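Local coordinates for F-BAR domain only protein 1 (Danio rerio, PDB 5JP2) that may act early in clathrin-mediated endocytosis, and its mu homology domain binds a peptide of the endocytic protein Eps15, at residues Gln175-Asp186 with Arg205-Ser215. Sequence-based numbering, arbitrary orientation.
Sequences QLTSVQVLLPLD and RRLLWKLANLS
Val-181 and Trp-209 form a hydrogen-bonded pair of the antiparallel strands 179-184 and 206-210, neighbours in the long mixed beta sheet of the mu homology domain. Their two backbone bonds are both 2.9 Å, Val-181 N to Trp-209 O and Trp-209 N to Val-181 O. Val-179, Val-181, Leu-183, Leu-207, Trp-209 and Leu-211 make up the tightly packed, buried face. From it Val-181 meets Leu-162, Leu-211 meets Tyr-164, and Leu-207 and Trp-209 meet Ala-228, all on the facing sheet, in the manner of a beta sandwich. Here the indole presents its edge to Val-181 O, 3.6 Å from Trp-209 CE3, and to Leu-183 CB, while its NE1 is bonded to Pro-196 O. CG1 of Val-179, anti to the backbone N (chi1 -175°), reaches Leu-211 CD1 at 3.6 Å; Leu-211 CD1 also touches Val-181 CG2 (3.7 Å).

The other face is more open to solvent and more polar, with Gln-180, Lys-210 and Arg-206 around a small apolar patch. Leu-182 and Leu-208 lie side by side there, CD2 of Leu-182 3.5 Å from CD1 of Leu-208. The extended Arg-206 chain lays its guanidinium over Leu-182, whose CD2 sits 3.8 Å above one face, toward the rim. An alanine replacing Arg-206 would lose this flat cover and would probably leave the Leu-182 methyls more exposed to solvent.

Where the pairing breaks at the corner by Ser-178, one water bridges the two segments: it accepts from Val-179 N and donates to Leu-211 O and, at 2.7 Å, to Asn-213 OD1.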
loop_
_atom_site.group_PDB
_atom_site.type_symbol
_atom_site.label_atom_id
_atom_site.label_comp_id
_atom_site.label_asym_id
_atom_site.label_seq_id
_atom_site.Cartn_x
_atom_site.Cartn_y
_atom_site.Cartn_z
ATOM N N GLN B 175 2.924 7.720 10.083
ATOM C CA GLN B 175 2.984 6.661 11.061
ATOM C C GLN B 175 2.673 5.310 10.431
ATOM O O GLN B 175 1.903 5.205 9.478
ATOM C CB GLN B 175 1.990 6.937 12.179
ATOM C CG GLN B 175 2.244 8.200 12.918
ATOM C CD GLN B 175 1.643 8.142 14.294
ATOM O OE1 GLN B 175 0.484 7.766 14.457
ATOM N NE2 GLN B 175 2.428 8.501 15.299
ATOM N N LEU B 176 3.251 4.268 11.004
ATOM C CA LEU B 176 2.789 2.913 10.765
ATOM C C LEU B 176 1.832 2.540 11.888
ATOM O O LEU B 176 2.189 2.627 13.060
ATOM C CB LEU B 176 3.976 1.950 10.711
ATOM C CG LEU B 176 5.155 2.377 9.813
ATOM C CD1 LEU B 176 6.327 1.488 10.018
ATOM C CD2 LEU B 176 4.801 2.388 8.350
ATOM N N THR B 177 0.625 2.128 11.539
ATOM C CA THR B 177 -0.405 1.846 12.522
ATOM C C THR B 177 -0.869 0.403 12.375
ATOM O O THR B 177 -0.452 -0.310 11.477
ATOM C CB THR B 177 -1.574 2.832 12.385
ATOM O OG1 THR B 177 -2.282 2.597 11.167
ATOM C CG2 THR B 177 -1.056 4.244 12.358
ATOM N N SER B 178 -1.757 -0.016 13.273
ATOM C CA SER B 178 -2.208 -1.405 13.366
ATOM C C SER B 178 -1.033 -2.387 13.328
ATOM O O SER B 178 -1.074 -3.421 12.667
ATOM C CB SER B 178 -3.216 -1.718 12.262
ATOM O OG SER B 178 -4.440 -1.055 12.496
ATOM N N VAL B 179 0.017 -2.065 14.068
ATOM C CA VAL B 179 1.251 -2.831 14.036
ATOM C C VAL B 179 1.107 -4.081 14.892
ATOM O O VAL B 179 0.768 -4.003 16.072
ATOM C CB VAL B 179 2.440 -1.982 14.501
ATOM C CG1 VAL B 179 3.729 -2.771 14.343
ATOM C CG2 VAL B 179 2.504 -0.698 13.710
ATOM N N GLN B 180 1.366 -5.234 14.288
ATOM C CA GLN B 180 1.323 -6.526 14.947
ATOM C C GLN B 180 2.558 -7.336 14.580
ATOM O O GLN B 180 3.074 -7.236 13.474
ATOM C CB GLN B 180 0.091 -7.322 14.536
ATOM C CG GLN B 180 -1.218 -6.796 15.020
ATOM C CD GLN B 180 -2.351 -7.723 14.662
ATOM O OE1 GLN B 180 -2.151 -8.707 13.964
ATOM N NE2 GLN B 180 -3.544 -7.422 15.141
ATOM N N VAL B 181 2.991 -8.186 15.495
ATOM C CA VAL B 181 4.088 -9.105 15.245
ATOM C C VAL B 181 3.598 -10.493 15.590
ATOM O O VAL B 181 3.087 -10.717 16.688
ATOM C CB VAL B 181 5.346 -8.759 16.056
ATOM C CG1 VAL B 181 6.462 -9.782 15.779
ATOM C CG2 VAL B 181 5.801 -7.379 15.716
ATOM N N LEU B 182 3.766 -11.419 14.658
ATOM C CA LEU B 182 3.224 -12.762 14.762
ATOM C C LEU B 182 4.357 -13.769 14.711
ATOM O O LEU B 182 5.151 -13.770 13.766
ATOM C CB LEU B 182 2.230 -13.026 13.638
ATOM C CG LEU B 182 1.093 -12.010 13.556
ATOM C CD1 LEU B 182 0.454 -12.021 12.200
ATOM C CD2 LEU B 182 0.085 -12.340 14.599
ATOM N N LEU B 183 4.443 -14.602 15.731
ATOM C CA LEU B 183 5.381 -15.718 15.768
ATOM C C LEU B 183 4.576 -17.005 15.881
ATOM O O LEU B 183 3.939 -17.238 16.921
ATOM C CB LEU B 183 6.351 -15.576 16.936
ATOM C CG LEU B 183 7.268 -16.751 17.236
ATOM C CD1 LEU B 183 8.205 -17.038 16.081
ATOM C CD2 LEU B 183 8.043 -16.447 18.471
ATOM N N PRO B 184 4.546 -17.865 14.862
ATOM C CA PRO B 184 3.772 -19.100 14.999
ATOM C C PRO B 184 4.450 -20.046 15.971
ATOM O O PRO B 184 5.672 -20.173 15.987
ATOM C CB PRO B 184 3.746 -19.657 13.573
ATOM C CG PRO B 184 4.934 -19.123 12.955
ATOM C CD PRO B 184 5.208 -17.784 13.554
ATOM N N LEU B 185 3.640 -20.667 16.824
ATOM C CA LEU B 185 4.120 -21.595 17.833
ATOM C C LEU B 185 3.080 -22.680 18.047
ATOM O O LEU B 185 1.908 -22.376 18.279
ATOM C CB LEU B 185 4.389 -20.856 19.139
ATOM C CG LEU B 185 4.947 -21.696 20.270
ATOM C CD1 LEU B 185 6.279 -22.253 19.845
ATOM C CD2 LEU B 185 5.098 -20.841 21.483
ATOM N N ASP B 186 3.523 -23.928 18.078
ATOM C CA ASP B 186 2.584 -25.030 18.186
ATOM C C ASP B 186 2.004 -25.125 19.596
ATOM O O ASP B 186 2.544 -24.576 20.558
ATOM C CB ASP B 186 3.288 -26.331 17.801
ATOM C CG ASP B 186 2.335 -27.490 17.638
ATOM O OD1 ASP B 186 1.222 -27.282 17.117
ATOM O OD2 ASP B 186 2.703 -28.613 18.032
ATOM N N ARG B 205 -2.650 -20.636 16.066
ATOM C CA ARG B 205 -1.492 -21.207 16.753
ATOM C C ARG B 205 -0.254 -20.327 16.564
ATOM O O ARG B 205 0.734 -20.707 15.938
ATOM C CB ARG B 205 -1.214 -22.639 16.284
ATOM C CG ARG B 205 -2.446 -23.502 16.160
ATOM C CD ARG B 205 -2.096 -24.970 16.138
ATOM N NE ARG B 205 -3.275 -25.806 15.934
ATOM C CZ ARG B 205 -4.209 -26.031 16.855
ATOM N NH1 ARG B 205 -4.120 -25.474 18.055
ATOM N NH2 ARG B 205 -5.244 -26.808 16.571
ATOM N N ARG B 206 -0.317 -19.144 17.166
ATOM C CA ARG B 206 0.760 -18.185 16.992
ATOM C C ARG B 206 0.764 -17.190 18.141
ATOM O O ARG B 206 -0.257 -16.939 18.777
ATOM C CB ARG B 206 0.656 -17.463 15.650
ATOM C CG ARG B 206 -0.625 -16.715 15.468
ATOM C CD ARG B 206 -0.821 -16.292 14.023
ATOM N NE ARG B 206 -2.026 -15.480 13.873
ATOM C CZ ARG B 206 -2.466 -14.993 12.719
ATOM N NH1 ARG B 206 -1.805 -15.232 11.597
ATOM N NH2 ARG B 206 -3.573 -14.269 12.688
ATOM N N LEU B 207 1.946 -16.658 18.422
ATOM C CA LEU B 207 2.101 -15.596 19.403
ATOM C C LEU B 207 1.842 -14.236 18.768
ATOM O O LEU B 207 2.293 -13.962 17.654
ATOM C CB LEU B 207 3.509 -15.611 19.974
ATOM C CG LEU B 207 3.808 -16.628 21.046
ATOM C CD1 LEU B 207 5.255 -16.491 21.430
ATOM C CD2 LEU B 207 2.917 -16.349 22.215
ATOM N N LEU B 208 1.100 -13.388 19.474
ATOM C CA LEU B 208 0.713 -12.075 18.978
ATOM C C LEU B 208 1.210 -10.971 19.891
ATOM O O LEU B 208 0.845 -10.919 21.066
ATOM C CB LEU B 208 -0.802 -11.965 18.855
ATOM C CG LEU B 208 -1.325 -10.571 18.502
ATOM C CD1 LEU B 208 -0.851 -10.091 17.143
ATOM C CD2 LEU B 208 -2.833 -10.537 18.569
ATOM N N TRP B 209 2.040 -10.090 19.348
ATOM C CA TRP B 209 2.367 -8.820 19.976
ATOM C C TRP B 209 1.622 -7.706 19.255
ATOM O O TRP B 209 1.644 -7.641 18.025
ATOM C CB TRP B 209 3.861 -8.535 19.932
ATOM C CG TRP B 209 4.685 -9.366 20.846
ATOM C CD1 TRP B 209 4.969 -9.118 22.149
ATOM C CD2 TRP B 209 5.374 -10.564 20.506
ATOM N NE1 TRP B 209 5.784 -10.094 22.647
ATOM C CE2 TRP B 209 6.048 -10.996 21.656
ATOM C CE3 TRP B 209 5.472 -11.321 19.342
ATOM C CZ2 TRP B 209 6.810 -12.148 21.677
ATOM C CZ3 TRP B 209 6.239 -12.451 19.359
ATOM C CH2 TRP B 209 6.899 -12.859 20.519
ATOM N N LYS B 210 1.000 -6.821 20.014
ATOM C CA LYS B 210 0.440 -5.590 19.479
ATOM C C LYS B 210 1.372 -4.456 19.861
ATOM O O LYS B 210 1.633 -4.240 21.045
ATOM C CB LYS B 210 -0.958 -5.319 20.030
ATOM C CG LYS B 210 -2.023 -6.297 19.616
ATOM C CD LYS B 210 -3.379 -5.793 20.060
ATOM C CE LYS B 210 -4.495 -6.712 19.627
ATOM N NZ LYS B 210 -5.813 -6.205 20.090
ATOM N N LEU B 211 1.831 -3.708 18.874
ATOM C CA LEU B 211 2.807 -2.661 19.085
ATOM C C LEU B 211 2.139 -1.303 18.971
ATOM O O LEU B 211 1.138 -1.144 18.276
ATOM C CB LEU B 211 3.935 -2.752 18.061
ATOM C CG LEU B 211 4.776 -4.018 18.060
ATOM C CD1 LEU B 211 5.860 -3.901 17.047
ATOM C CD2 LEU B 211 5.375 -4.211 19.414
ATOM N N ALA B 212 2.689 -0.330 19.678
ATOM C CA ALA B 212 2.218 1.028 19.518
ATOM C C ALA B 212 2.553 1.509 18.116
ATOM O O ALA B 212 3.413 0.952 17.442
ATOM C CB ALA B 212 2.859 1.948 20.553
ATOM N N ASN B 213 1.845 2.539 17.667
ATOM C CA ASN B 213 2.144 3.105 16.366
ATOM C C ASN B 213 3.607 3.509 16.307
ATOM O O ASN B 213 4.183 3.954 17.297
ATOM C CB ASN B 213 1.264 4.314 16.094
ATOM C CG ASN B 213 -0.186 3.968 16.019
ATOM O OD1 ASN B 213 -0.553 2.814 15.872
ATOM N ND2 ASN B 213 -1.031 4.979 16.102
ATOM N N LEU B 214 4.206 3.368 15.130
ATOM C CA LEU B 214 5.618 3.654 14.949
ATOM C C LEU B 214 5.797 4.833 14.028
ATOM O O LEU B 214 5.087 4.968 13.032
ATOM C CB LEU B 214 6.357 2.475 14.369
ATOM C CG LEU B 214 6.156 1.182 15.118
ATOM C CD1 LEU B 214 6.683 0.102 14.252
ATOM C CD2 LEU B 214 6.870 1.236 16.435
ATOM N N SER B 215 6.768 5.664 14.354
ATOM C CA SER B 215 7.027 6.836 13.559
ATOM C C SER B 215 8.521 6.983 13.327
ATOM O O SER B 215 9.323 6.742 14.234
ATOM C CB SER B 215 6.480 8.079 14.270
ATOM O OG SER B 215 6.915 9.250 13.617
HETATM O O HOH W 1 0.045 0.210 16.143
#